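Local structure of restriction endonuclease PacI (Pseudomonas alcaligenes, 3M7K) at residues A12-Y17 against L57-H62; C63-I68 against E124-G129; D92-F97 against N104-C109. The protein is a rare-cutting HNH restriction endonuclease that recognises an eight-base-pair DNA site and cleaves it with a beta-beta-alpha-metal active site. All blocks are in the same frame, centred on the assembly; numbering follows the deposited sequence. Where two conformers were deposited one is given.

How the contacts relate
Contact 2 is the buried one, helix 122-139 packed against the zinc-binding turn 63-68, while contacts 1 and 3 are partly buried. Contact 1 joins two loops through charged groups and lies on the other side of the chain's centre from contact 3, the beta hairpin of the active site. Contacts 2 and 3 share one zinc ion, C63 and C66 coming from the first and C109 from the second, and their centres are about 11 Å apart. Chemistry follows place: a salt bridge in contact 1, ring, glycine and CA-H...O packing in contact 2, backbone pairing and magnesium in contact 3. The segment 57-62 runs directly into 63-68, so H62 touches contact 2.

Contact 1 of 3, residues A12-Y17 against L57-H62; sequences AADEFY and LSAQRH. With nucleotides of chain C.
E15 and R61 form a salt bridge that ties two loops together: the 3-10 turn 13-15, which follows strand 10-11 near the first four-cysteine zinc site, and the segment 57-62 between helices 48-55 and 70-74. The guanidinium grips end-on, NH1 and NH2 both donating to the single atom OE1, and R61 NH2 stands 3.0 Å from E15 OE1. OE1 lies in the guanidinium plane, but the two flat groups are turned 83° apart. NH1 reaches the syn lone pair, whereas NH2 meets OE1 from above the carboxylate plane. The second oxygen serves the backbone: S58 N donates to E15 OE2 at 2.8 Å, again on the syn side. A bend at chi2 (61°) puts CD of E15 on course for this double task. L57 crosses the E15 side chain at about a right angle, with L57 CD2 3.6 Å from E15 OE2. An alanine at E15 would probably leave S58 N without this acceptor and cut the only ionic tie between the segments, R61 then relying on E70, which already pairs with its NE, and on Y55. S58 also packs by its CB against the carbonyl of D14, S58 CB to D14 O being 3.2 Å, while its OG bonds to E70. Beyond the bridge, Y17 carries the 12-17 segment to the DNA: the deoxyribose C2' of DA3 of chain C lies over the ring centre, and Y17 OH donates to OP2 of the same nucleotide at 2.7 Å. On the more exposed side a water bridges D14 and A59, 2.7 Å from D14 OD2, to which it donates, and 3.1 Å from A59 N, from which it accepts.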
loop_
_atom_site.group_PDB
_atom_site.type_symbol
_atom_site.label_atom_id
_atom_site.label_comp_id
_atom_site.label_asym_id
_atom_site.label_seq_id
_atom_site.Cartn_x
_atom_site.Cartn_y
_atom_site.Cartn_z
ATOM N N ALA A 12 -13.092 6.829 29.209
ATOM C CA ALA A 12 -11.769 6.437 29.717
ATOM C C ALA A 12 -10.600 7.083 28.985
ATOM O O ALA A 12 -10.737 7.537 27.841
ATOM C CB ALA A 12 -11.618 4.950 29.686
ATOM N N ALA A 13 -9.442 7.083 29.643
ATOM C CA ALA A 13 -8.205 7.603 29.063
ATOM C C ALA A 13 -7.900 7.052 27.666
ATOM O O ALA A 13 -7.373 7.785 26.830
ATOM C CB ALA A 13 -7.036 7.338 29.986
ATOM N N ASP A 14 -8.226 5.779 27.414
ATOM C CA ASP A 14 -7.912 5.140 26.108
ATOM C C ASP A 14 -8.790 5.648 24.943
ATOM O O ASP A 14 -8.576 5.293 23.780
ATOM C CB ASP A 14 -7.898 3.601 26.203
ATOM C CG ASP A 14 -9.269 2.998 26.508
ATOM O OD1 ASP A 14 -10.168 3.720 26.970
ATOM O OD2 ASP A 14 -9.455 1.780 26.290
ATOM N N GLU A 15 -9.773 6.491 25.257
ATOM C CA GLU A 15 -10.586 7.120 24.212
ATOM C C GLU A 15 -10.022 8.508 23.840
ATOM O O GLU A 15 -10.547 9.189 22.957
ATOM C CB GLU A 15 -12.048 7.201 24.664
ATOM C CG GLU A 15 -13.053 7.131 23.526
ATOM C CD GLU A 15 -12.985 5.833 22.741
ATOM O OE1 GLU A 15 -13.267 5.865 21.531
ATOM O OE2 GLU A 15 -12.661 4.780 23.328
ATOM N N PHE A 16 -8.929 8.900 24.501
ATOM C CA PHE A 16 -8.242 10.157 24.208
ATOM C C PHE A 16 -6.833 9.969 23.620
ATOM O O PHE A 16 -6.233 8.903 23.761
ATOM C CB PHE A 16 -8.180 11.017 25.491
ATOM C CG PHE A 16 -9.538 11.476 25.976
ATOM C CD1 PHE A 16 -10.229 10.757 26.955
ATOM C CD2 PHE A 16 -10.136 12.607 25.430
ATOM C CE1 PHE A 16 -11.494 11.169 27.393
ATOM C CE2 PHE A 16 -11.399 13.027 25.855
ATOM C CZ PHE A 16 -12.078 12.311 26.845
ATOM N N TYR A 17 -6.306 11.013 22.979
ATOM C CA TYR A 17 -4.949 10.989 22.407
ATOM C C TYR A 17 -3.851 11.264 23.435
ATOM O O TYR A 17 -4.103 11.894 24.446
ATOM C CB TYR A 17 -4.835 12.025 21.299
ATOM C CG TYR A 17 -5.661 11.715 20.073
ATOM C CD1 TYR A 17 -6.794 12.468 19.776
ATOM C CD2 TYR A 17 -5.296 10.680 19.195
ATOM C CE1 TYR A 17 -7.557 12.201 18.636
ATOM C CE2 TYR A 17 -6.059 10.401 18.050
ATOM C CZ TYR A 17 -7.182 11.169 17.788
ATOM O OH TYR A 17 -7.937 10.928 16.675
ATOM N N LEU A 57 -15.877 1.890 21.395
ATOM C CA LEU A 57 -14.806 2.281 22.296
ATOM C C LEU A 57 -13.513 1.553 21.988
ATOM O O LEU A 57 -13.516 0.425 21.482
ATOM C CB LEU A 57 -15.216 2.023 23.739
ATOM C CG LEU A 57 -16.413 2.834 24.243
ATOM C CD1 LEU A 57 -16.826 2.316 25.584
ATOM C CD2 LEU A 57 -16.101 4.360 24.288
ATOM N N SER A 58 -12.412 2.205 22.343
ATOM C CA SER A 58 -11.062 1.802 21.944
ATOM C C SER A 58 -10.706 0.329 22.148
ATOM O O SER A 58 -10.070 -0.289 21.278
ATOM C CB SER A 58 -10.047 2.660 22.672
ATOM O OG SER A 58 -8.772 2.529 22.078
ATOM N N ALA A 59 -11.093 -0.231 23.290
ATOM C CA ALA A 59 -10.699 -1.590 23.628
ATOM C C ALA A 59 -11.464 -2.608 22.799
ATOM O O ALA A 59 -11.059 -3.763 22.696
ATOM C CB ALA A 59 -10.884 -1.854 25.134
ATOM N N GLN A 60 -12.564 -2.183 22.193
ATOM C CA GLN A 60 -13.330 -3.078 21.325
ATOM C C GLN A 60 -12.946 -2.970 19.854
ATOM O O GLN A 60 -13.301 -3.834 19.052
ATOM C CB GLN A 60 -14.840 -2.851 21.505
ATOM C CG GLN A 60 -15.316 -2.951 22.953
ATOM C CD GLN A 60 -14.711 -4.134 23.666
ATOM O OE1 GLN A 60 -13.940 -3.978 24.633
ATOM N NE2 GLN A 60 -15.044 -5.340 23.190
ATOM N N ARG A 61 -12.209 -1.924 19.496
ATOM C CA ARG A 61 -11.869 -1.680 18.083
ATOM C C ARG A 61 -10.717 -2.553 17.562
ATOM O O ARG A 61 -9.628 -2.559 18.132
ATOM C CB ARG A 61 -11.572 -0.195 17.843
ATOM C CG ARG A 61 -12.827 0.687 17.871
ATOM C CD ARG A 61 -12.553 2.057 17.280
ATOM N NE ARG A 61 -11.711 2.909 18.134
ATOM C CZ ARG A 61 -12.162 3.676 19.127
ATOM N NH1 ARG A 61 -13.462 3.682 19.451
ATOM N NH2 ARG A 61 -11.309 4.438 19.816
ATOM N N HIS A 62 -10.976 -3.276 16.471
ATOM C CA HIS A 62 -9.962 -4.082 15.789
ATOM C C HIS A 62 -10.164 -3.853 14.306
ATOM O O HIS A 62 -11.301 -3.673 13.849
ATOM C CB HIS A 62 -10.158 -5.587 16.052
ATOM C CG HIS A 62 -9.915 -6.001 17.469
ATOM N ND1 HIS A 62 -10.868 -5.869 18.460
ATOM C CD2 HIS A 62 -8.835 -6.568 18.059
ATOM C CE1 HIS A 62 -10.379 -6.315 19.602
ATOM N NE2 HIS A 62 -9.146 -6.744 19.389
ATOM P P DA C 3 -5.057 9.793 14.530
ATOM O OP1 DA C 3 -4.566 8.561 15.195
ATOM O OP2 DA C 3 -6.513 10.097 14.544
ATOM O "O5'" DA C 3 -4.327 11.065 15.113
ATOM C "C5'" DA C 3 -3.041 10.985 15.693
ATOM C "C4'" DA C 3 -2.521 12.390 16.008
ATOM O "O4'" DA C 3 -2.747 13.243 14.859
ATOM C "C3'" DA C 3 -3.195 13.139 17.156
ATOM O "O3'" DA C 3 -2.290 14.112 17.663
ATOM C "C2'" DA C 3 -4.362 13.845 16.469
ATOM C "C1'" DA C 3 -3.701 14.255 15.152
ATOM N N9 DA C 3 -4.620 14.356 14.015
ATOM C C8 DA C 3 -5.746 13.620 13.774
ATOM N N7 DA C 3 -6.351 13.939 12.652
ATOM C C5 DA C 3 -5.564 14.967 12.129
ATOM C C6 DA C 3 -5.639 15.752 10.948
ATOM N N6 DA C 3 -6.605 15.641 10.033
ATOM N N1 DA C 3 -4.669 16.666 10.731
ATOM C C2 DA C 3 -3.685 16.811 11.630
ATOM N N3 DA C 3 -3.505 16.135 12.763
ATOM C C4 DA C 3 -4.490 15.224 12.956
ATOM P P DG C 4 -2.006 14.282 19.233
ATOM O OP1 DG C 4 -1.358 13.065 19.753
ATOM O OP2 DG C 4 -3.273 14.691 19.855
ATOM O "O5'" DG C 4 -1.024 15.538 19.313
ATOM C "C5'" DG C 4 -0.104 15.765 18.262
ATOM C "C4'" DG C 4 -0.483 16.976 17.429
ATOM O "O4'" DG C 4 -1.813 16.874 16.891
ATOM C "C3'" DG C 4 -0.512 18.308 18.162
ATOM O "O3'" DG C 4 0.726 18.944 17.929
ATOM C "C2'" DG C 4 -1.694 19.076 17.551
ATOM C "C1'" DG C 4 -2.062 18.166 16.395
ATOM N N9 DG C 4 -3.426 18.171 15.884
ATOM C C8 DG C 4 -4.543 17.559 16.408
ATOM N N7 DG C 4 -5.614 17.729 15.681
ATOM C C5 DG C 4 -5.172 18.492 14.613
ATOM C C6 DG C 4 -5.864 18.991 13.495
ATOM O O6 DG C 4 -7.051 18.835 13.212
ATOM N N1 DG C 4 -5.038 19.720 12.637
ATOM C C2 DG C 4 -3.693 19.937 12.837
ATOM N N2 DG C 4 -3.042 20.657 11.911
ATOM N N3 DG C 4 -3.028 19.475 13.884
ATOM C C4 DG C 4 -3.829 18.768 14.721
HETATM O O HOH W 1 -12.071 1.191 25.824
#

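Contact 2 of 3, residues C63-I68 against E124-G129. With ZN (zinc ion), chain D; NA (sodium ion), chain N.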
loop_
_atom_site.group_PDB
_atom_site.type_symbol
_atom_site.label_atom_id
_atom_site.label_comp_id
_atom_site.label_asym_id
_atom_site.label_seq_id
_atom_site.Cartn_x
_atom_site.Cartn_y
_atom_site.Cartn_z
ATOM N N CYS A 63 -9.075 -3.873 13.551
ATOM C CA CYS A 63 -9.149 -3.695 12.114
ATOM C C CYS A 63 -9.914 -4.879 11.526
ATOM O O CYS A 63 -9.635 -6.024 11.863
ATOM C CB CYS A 63 -7.739 -3.644 11.529
ATOM S SG CYS A 63 -7.676 -3.712 9.700
ATOM N N GLY A 64 -10.875 -4.596 10.660
ATOM C CA GLY A 64 -11.723 -5.622 10.059
ATOM C C GLY A 64 -11.051 -6.463 8.981
ATOM O O GLY A 64 -11.657 -7.414 8.480
ATOM N N TYR A 65 -9.817 -6.109 8.605
ATOM C CA TYR A 65 -9.038 -6.905 7.667
ATOM C C TYR A 65 -7.956 -7.725 8.338
ATOM O O TYR A 65 -7.908 -8.936 8.134
ATOM C CB TYR A 65 -8.426 -6.040 6.558
ATOM C CG TYR A 65 -9.494 -5.415 5.712
ATOM C CD1 TYR A 65 -9.692 -4.031 5.710
ATOM C CD2 TYR A 65 -10.359 -6.222 4.950
ATOM C CE1 TYR A 65 -10.699 -3.459 4.930
ATOM C CE2 TYR A 65 -11.371 -5.665 4.186
ATOM C CZ TYR A 65 -11.530 -4.290 4.176
ATOM O OH TYR A 65 -12.528 -3.750 3.422
ATOM N N CYS A 66 -7.088 -7.087 9.128
ATOM C CA CYS A 66 -5.959 -7.812 9.737
ATOM C C CYS A 66 -6.187 -8.213 11.187
ATOM O O CYS A 66 -5.399 -8.981 11.741
ATOM C CB CYS A 66 -4.664 -7.006 9.633
ATOM S SG CYS A 66 -4.614 -5.525 10.693
ATOM N N GLY A 67 -7.220 -7.660 11.815
ATOM C CA GLY A 67 -7.568 -8.046 13.191
ATOM C C GLY A 67 -6.755 -7.324 14.245
ATOM O O GLY A 67 -6.954 -7.532 15.430
ATOM N N ILE A 68 -5.848 -6.441 13.847
ATOM C CA ILE A 68 -5.038 -5.780 14.864
ATOM C C ILE A 68 -5.933 -4.906 15.767
ATOM O O ILE A 68 -6.881 -4.287 15.282
ATOM C CB ILE A 68 -3.879 -4.970 14.254
ATOM C CG1 ILE A 68 -2.829 -4.670 15.340
ATOM C CG2 ILE A 68 -4.398 -3.662 13.587
ATOM C CD1 ILE A 68 -1.520 -4.203 14.792
ATOM N N GLU A 124 -11.196 -9.462 -1.688
ATOM C CA GLU A 124 -9.762 -9.628 -1.946
ATOM C C GLU A 124 -8.957 -9.179 -0.728
ATOM O O GLU A 124 -7.987 -9.836 -0.333
ATOM C CB GLU A 124 -9.328 -8.851 -3.194
ATOM C CG GLU A 124 -9.728 -9.529 -4.515
ATOM C CD GLU A 124 -9.660 -8.611 -5.721
ATOM O OE1 GLU A 124 -9.492 -7.378 -5.558
ATOM O OE2 GLU A 124 -9.786 -9.128 -6.848
ATOM N N MET A 125 -9.367 -8.072 -0.124
ATOM C CA MET A 125 -8.628 -7.527 1.019
ATOM C C MET A 125 -8.761 -8.397 2.283
ATOM O O MET A 125 -7.842 -8.424 3.132
ATOM C CB MET A 125 -9.029 -6.070 1.311
ATOM C CG MET A 125 -8.065 -5.382 2.292
ATOM S SD MET A 125 -6.362 -5.187 1.645
ATOM C CE MET A 125 -5.415 -4.931 3.163
ATOM N N ASP A 126 -9.902 -9.077 2.433
ATOM C CA ASP A 126 -10.041 -10.076 3.502
ATOM C C ASP A 126 -8.855 -11.027 3.475
ATOM O O ASP A 126 -8.278 -11.348 4.521
ATOM C CB ASP A 126 -11.341 -10.892 3.354
ATOM C CG ASP A 126 -12.555 -10.142 3.853
ATOM O OD1 ASP A 126 -12.388 -9.178 4.631
ATOM O OD2 ASP A 126 -13.673 -10.511 3.462
ATOM N N VAL A 127 -8.494 -11.457 2.264
ATOM C CA VAL A 127 -7.404 -12.400 2.047
ATOM C C VAL A 127 -6.030 -11.781 2.366
ATOM O O VAL A 127 -5.219 -12.406 3.064
ATOM C CB VAL A 127 -7.462 -13.009 0.613
ATOM C CG1 VAL A 127 -6.481 -14.168 0.479
ATOM C CG2 VAL A 127 -8.875 -13.530 0.312
ATOM N N LEU A 128 -5.763 -10.571 1.857
ATOM C CA LEU A 128 -4.548 -9.839 2.240
ATOM C C LEU A 128 -4.482 -9.639 3.757
ATOM O O LEU A 128 -3.414 -9.776 4.363
ATOM C CB LEU A 128 -4.464 -8.471 1.538
ATOM C CG LEU A 128 -3.930 -8.454 0.106
ATOM C CD1 LEU A 128 -4.900 -9.115 -0.870
ATOM C CD2 LEU A 128 -3.643 -7.039 -0.342
ATOM N N GLY A 129 -5.618 -9.285 4.355
ATOM C CA GLY A 129 -5.701 -9.109 5.816
ATOM C C GLY A 129 -5.183 -10.291 6.638
ATOM O O GLY A 129 -4.442 -10.083 7.619
HETATM ZN ZN ZN D . -5.285 -3.754 9.412
HETATM NA NA NA N . -4.351 -15.215 3.019
HETATM O O HOH W 2 -2.809 -16.726 1.086
HETATM O O HOH W 3 -2.493 -16.149 4.670
#
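Y65 and M125 make the tight centre of this contact, where the zinc-binding CxxC turn 63-68 packs on helix 122-139. M125 CG sits over the middle of the Y65 ring, 3.7 Å from its centroid and 13° off the normal, a CH-pi contact. CG anti to the backbone N (chi1 -168°) brings that atom over the ring; the two side chains cross at about a right angle, and SD lies obliquely farther off, a Met-aromatic contact. The backbones close up beside the ring: G129 CA approaches Y65 O to 3.2 Å, and in return C66 CA points its hydrogen at G129 O across 3.5 Å. A side chain at G129 would run into Y65 O, consistent with the helix's close approach here. No conventional hydrogen bond links the segments, so CH-pi, CA-H...O and van der Waals contacts carry this part. Within the turn, Y65 N and C66 N both donate to C63 SG and I68 N to C66 SG, the N-H...S pattern of a zinc knuckle; C109 and C112 complete the metal site. Y65 OH bonds to D92 of the active-site hairpin.

Toward the outside the fit relaxes. D126 meets the ring at its edge, OD1 3.6 Å from Y65 CD2, and this carboxylate finds its charged partner in R106. G64, on the exposed bend, comes no closer to D126 than 4.3 Å, from G64 O to D126 OD1. Elsewhere on the helix, V127 and L128 pack on A131 and I132 of the second subunit. A sodium ion that also holds two waters is bound by V127 O at 2.9 Å.

Contact 3 of 3, residues D92-F97 against N104-C109; sequences DRSDSF and NARLAC. With MG (magnesium ion), chain F; ZN (zinc ion), chain D; nucleotides of chain B; nucleotides of chain C.
D92, the antiparallel hydrogen-bonded mate of R106, delivers OD1 to the magnesium ion at 2.4 Å. With CG anti to the backbone N (chi1 171°), the carboxylate is carried out toward the metal; K116 NZ also bonds to OD1, and OD2 is taken by Y65 OH. N113, two waters and O3' of DT10 of chain B share the metal, the O3' atom being 2.5 Å from the magnesium. The neighbouring R93 bridges the break: NE donates to OP1 of DT1 of chain C at 2.8 Å, and NH2 divides itself between that oxygen and OP1 of DT10 of chain B. One arginine thus spans both ends of the cut strand, consistent with a product complex. S96 OG donates to the same DT10 phosphate oxygen, and S96 O takes NH1 of R93. A metal-bound water donates to R93 O and S96 OG, and sits over the guanidinium face.

Behind this shell stands the hairpin. D92 N bonds to R106 O at 2.7 Å, R106 N returns a bond to D92 O, and S94 N adds another to N104 O. CB of D92 rests on CB of A108 at 3.8 Å, and R106 runs alongside D92 toward D126. Where the strands part, the N104 amide holds the backbone of D95 at both N and O. D95 N donates to N104 OD1 at 2.9 Å, almost straight (171°) and on a lone pair, while ND2 reaches D95 O and also G99 O. D95 OD1 accepts from F97 N, an Asx turn. With C109 at the N-cap of helix 110-116 and bound to zinc, two strands, one helix and a magnesium ion make up the beta-beta-alpha-metal site of HNH nucleases.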
loop_
_atom_site.group_PDB
_atom_site.type_symbol
_atom_site.label_atom_id
_atom_site.label_comp_id
_atom_site.label_asym_id
_atom_site.label_seq_id
_atom_site.Cartn_x
_atom_site.Cartn_y
_atom_site.Cartn_z
ATOM N N ASP A 92 -12.830 2.284 6.480
ATOM C CA ASP A 92 -12.741 1.895 5.075
ATOM C C ASP A 92 -14.138 1.945 4.445
ATOM O O ASP A 92 -15.093 1.382 4.987
ATOM C CB ASP A 92 -12.225 0.462 4.940
ATOM C CG ASP A 92 -12.316 -0.061 3.523
ATOM O OD1 ASP A 92 -11.887 0.678 2.615
ATOM O OD2 ASP A 92 -12.803 -1.214 3.307
ATOM N N ARG A 93 -14.241 2.621 3.313
ATOM C CA ARG A 93 -15.414 2.515 2.443
ATOM C C ARG A 93 -15.219 1.219 1.654
ATOM O O ARG A 93 -14.446 1.186 0.679
ATOM C CB ARG A 93 -15.492 3.743 1.541
ATOM C CG ARG A 93 -15.558 5.074 2.321
ATOM C CD ARG A 93 -15.384 6.306 1.409
ATOM N NE ARG A 93 -14.026 6.437 0.846
ATOM C CZ ARG A 93 -13.688 6.069 -0.395
ATOM N NH1 ARG A 93 -14.601 5.569 -1.218
ATOM N NH2 ARG A 93 -12.439 6.220 -0.827
ATOM N N SER A 94 -15.851 0.148 2.138
ATOM C CA SER A 94 -15.734 -1.207 1.583
ATOM C C SER A 94 -15.679 -1.209 0.067
ATOM O O SER A 94 -14.720 -1.673 -0.546
ATOM C CB SER A 94 -16.964 -2.055 1.973
ATOM O OG SER A 94 -16.643 -2.864 3.079
ATOM N N ASP A 95 -16.750 -0.701 -0.517
ATOM C CA ASP A 95 -16.830 -0.487 -1.939
ATOM C C ASP A 95 -16.265 0.907 -2.133
ATOM O O ASP A 95 -16.864 1.901 -1.699
ATOM C CB ASP A 95 -18.292 -0.596 -2.410
ATOM C CG ASP A 95 -18.437 -0.403 -3.904
ATOM O OD1 ASP A 95 -17.439 -0.035 -4.552
ATOM O OD2 ASP A 95 -19.552 -0.596 -4.435
ATOM N N SER A 96 -15.078 0.975 -2.739
ATOM C CA SER A 96 -14.358 2.236 -2.813
ATOM C C SER A 96 -15.023 3.224 -3.753
ATOM O O SER A 96 -14.683 4.413 -3.740
ATOM C CB SER A 96 -12.884 2.032 -3.206
ATOM O OG SER A 96 -12.051 2.813 -2.345
ATOM N N PHE A 97 -15.955 2.723 -4.573
ATOM C CA PHE A 97 -16.801 3.577 -5.384
ATOM C C PHE A 97 -17.932 4.222 -4.582
ATOM O O PHE A 97 -18.494 5.230 -5.029
ATOM C CB PHE A 97 -17.429 2.789 -6.543
ATOM C CG PHE A 97 -16.449 2.275 -7.544
ATOM C CD1 PHE A 97 -16.001 3.090 -8.586
ATOM C CD2 PHE A 97 -15.997 0.955 -7.479
ATOM C CE1 PHE A 97 -15.106 2.610 -9.548
ATOM C CE2 PHE A 97 -15.084 0.456 -8.432
ATOM C CZ PHE A 97 -14.641 1.286 -9.468
ATOM N N ASN A 104 -21.742 0.595 4.162
ATOM C CA ASN A 104 -20.455 0.515 3.430
ATOM C C ASN A 104 -19.189 0.637 4.288
ATOM O O ASN A 104 -18.074 0.418 3.811
ATOM C CB ASN A 104 -20.446 1.575 2.331
ATOM C CG ASN A 104 -19.363 1.353 1.305
ATOM O OD1 ASN A 104 -19.058 0.215 0.917
ATOM N ND2 ASN A 104 -18.775 2.442 0.849
ATOM N N ALA A 105 -19.361 0.986 5.551
ATOM C CA ALA A 105 -18.231 1.241 6.445
ATOM C C ALA A 105 -17.712 -0.042 7.057
ATOM O O ALA A 105 -18.484 -0.923 7.464
ATOM C CB ALA A 105 -18.617 2.205 7.530
ATOM N N ARG A 106 -16.391 -0.102 7.149
ATOM C CA ARG A 106 -15.682 -1.178 7.782
ATOM C C ARG A 106 -14.577 -0.502 8.585
ATOM O O ARG A 106 -13.939 0.433 8.084
ATOM C CB ARG A 106 -15.079 -2.003 6.649
ATOM C CG ARG A 106 -14.559 -3.299 7.054
ATOM C CD ARG A 106 -14.878 -4.331 5.992
ATOM N NE ARG A 106 -14.206 -5.524 6.420
ATOM C CZ ARG A 106 -14.178 -6.673 5.771
ATOM N NH1 ARG A 106 -14.818 -6.821 4.617
ATOM N NH2 ARG A 106 -13.487 -7.667 6.299
ATOM N N LEU A 107 -14.325 -0.944 9.815
ATOM C CA LEU A 107 -13.193 -0.400 10.567
ATOM C C LEU A 107 -11.924 -0.951 9.955
ATOM O O LEU A 107 -11.853 -2.145 9.635
ATOM C CB LEU A 107 -13.274 -0.813 12.030
ATOM C CG LEU A 107 -12.703 0.024 13.158
ATOM C CD1 LEU A 107 -13.248 1.468 13.212
ATOM C CD2 LEU A 107 -12.997 -0.732 14.458
ATOM N N ALA A 108 -10.935 -0.087 9.765
ATOM C CA ALA A 108 -9.655 -0.509 9.201
ATOM C C ALA A 108 -8.480 0.297 9.770
ATOM O O ALA A 108 -8.577 1.516 9.933
ATOM C CB ALA A 108 -9.677 -0.402 7.660
ATOM N N CYS A 109 -7.363 -0.376 10.035
ATOM C CA CYS A 109 -6.158 0.326 10.443
ATOM C C CYS A 109 -5.605 1.033 9.212
ATOM O O CYS A 109 -5.930 0.665 8.059
ATOM C CB CYS A 109 -5.104 -0.643 11.041
ATOM S SG CYS A 109 -4.200 -1.732 9.841
HETATM MG MG MG F . -10.618 2.630 2.151
HETATM ZN ZN ZN D . -5.285 -3.754 9.412
ATOM P P DT B 10 -9.730 6.350 -3.056
ATOM O OP1 DT B 10 -10.800 5.336 -3.193
ATOM O OP2 DT B 10 -9.995 7.808 -3.156
ATOM O "O5'" DT B 10 -9.013 6.126 -1.642
ATOM C "C5'" DT B 10 -8.766 4.805 -1.208
ATOM C "C4'" DT B 10 -7.880 4.785 0.028
ATOM O "O4'" DT B 10 -6.639 5.446 -0.298
ATOM C "C3'" DT B 10 -8.364 5.551 1.251
ATOM O "O3'" DT B 10 -9.393 4.830 1.930
ATOM C "C2'" DT B 10 -7.060 5.654 2.042
ATOM C "C1'" DT B 10 -6.036 5.868 0.912
ATOM N N1 DT B 10 -5.657 7.332 0.701
ATOM C C2 DT B 10 -4.455 7.782 1.230
ATOM O O2 DT B 10 -3.701 7.050 1.848
ATOM N N3 DT B 10 -4.168 9.108 1.024
ATOM C C4 DT B 10 -4.974 10.011 0.352
ATOM O O4 DT B 10 -4.637 11.199 0.203
ATOM C C5 DT B 10 -6.221 9.480 -0.172
ATOM C C7 DT B 10 -7.188 10.372 -0.933
ATOM C C6 DT B 10 -6.500 8.183 0.029
ATOM O OP3 DT C 1 -9.922 8.773 1.294
ATOM P P DT C 1 -10.733 8.133 2.365
ATOM O OP1 DT C 1 -11.517 6.942 2.067
ATOM O OP2 DT C 1 -11.572 9.174 2.955
ATOM O "O5'" DT C 1 -9.574 7.744 3.398
ATOM C "C5'" DT C 1 -9.736 7.543 4.745
ATOM C "C4'" DT C 1 -8.346 7.307 5.333
ATOM O "O4'" DT C 1 -7.339 7.901 4.486
ATOM C "C3'" DT C 1 -8.162 7.893 6.708
ATOM O "O3'" DT C 1 -7.333 7.033 7.494
ATOM C "C2'" DT C 1 -7.503 9.245 6.408
ATOM C "C1'" DT C 1 -6.655 8.938 5.170
ATOM N N1 DT C 1 -6.575 10.111 4.289
ATOM C C2 DT C 1 -5.365 10.749 4.132
ATOM O O2 DT C 1 -4.336 10.398 4.672
ATOM N N3 DT C 1 -5.386 11.835 3.305
ATOM C C4 DT C 1 -6.485 12.345 2.635
ATOM O O4 DT C 1 -6.381 13.337 1.926
ATOM C C5 DT C 1 -7.732 11.640 2.831
ATOM C C7 DT C 1 -8.989 12.119 2.142
ATOM C C6 DT C 1 -7.721 10.561 3.645
HETATM O O HOH W 4 -12.177 2.775 0.450
HETATM O O HOH W 5 -9.005 1.487 0.845
#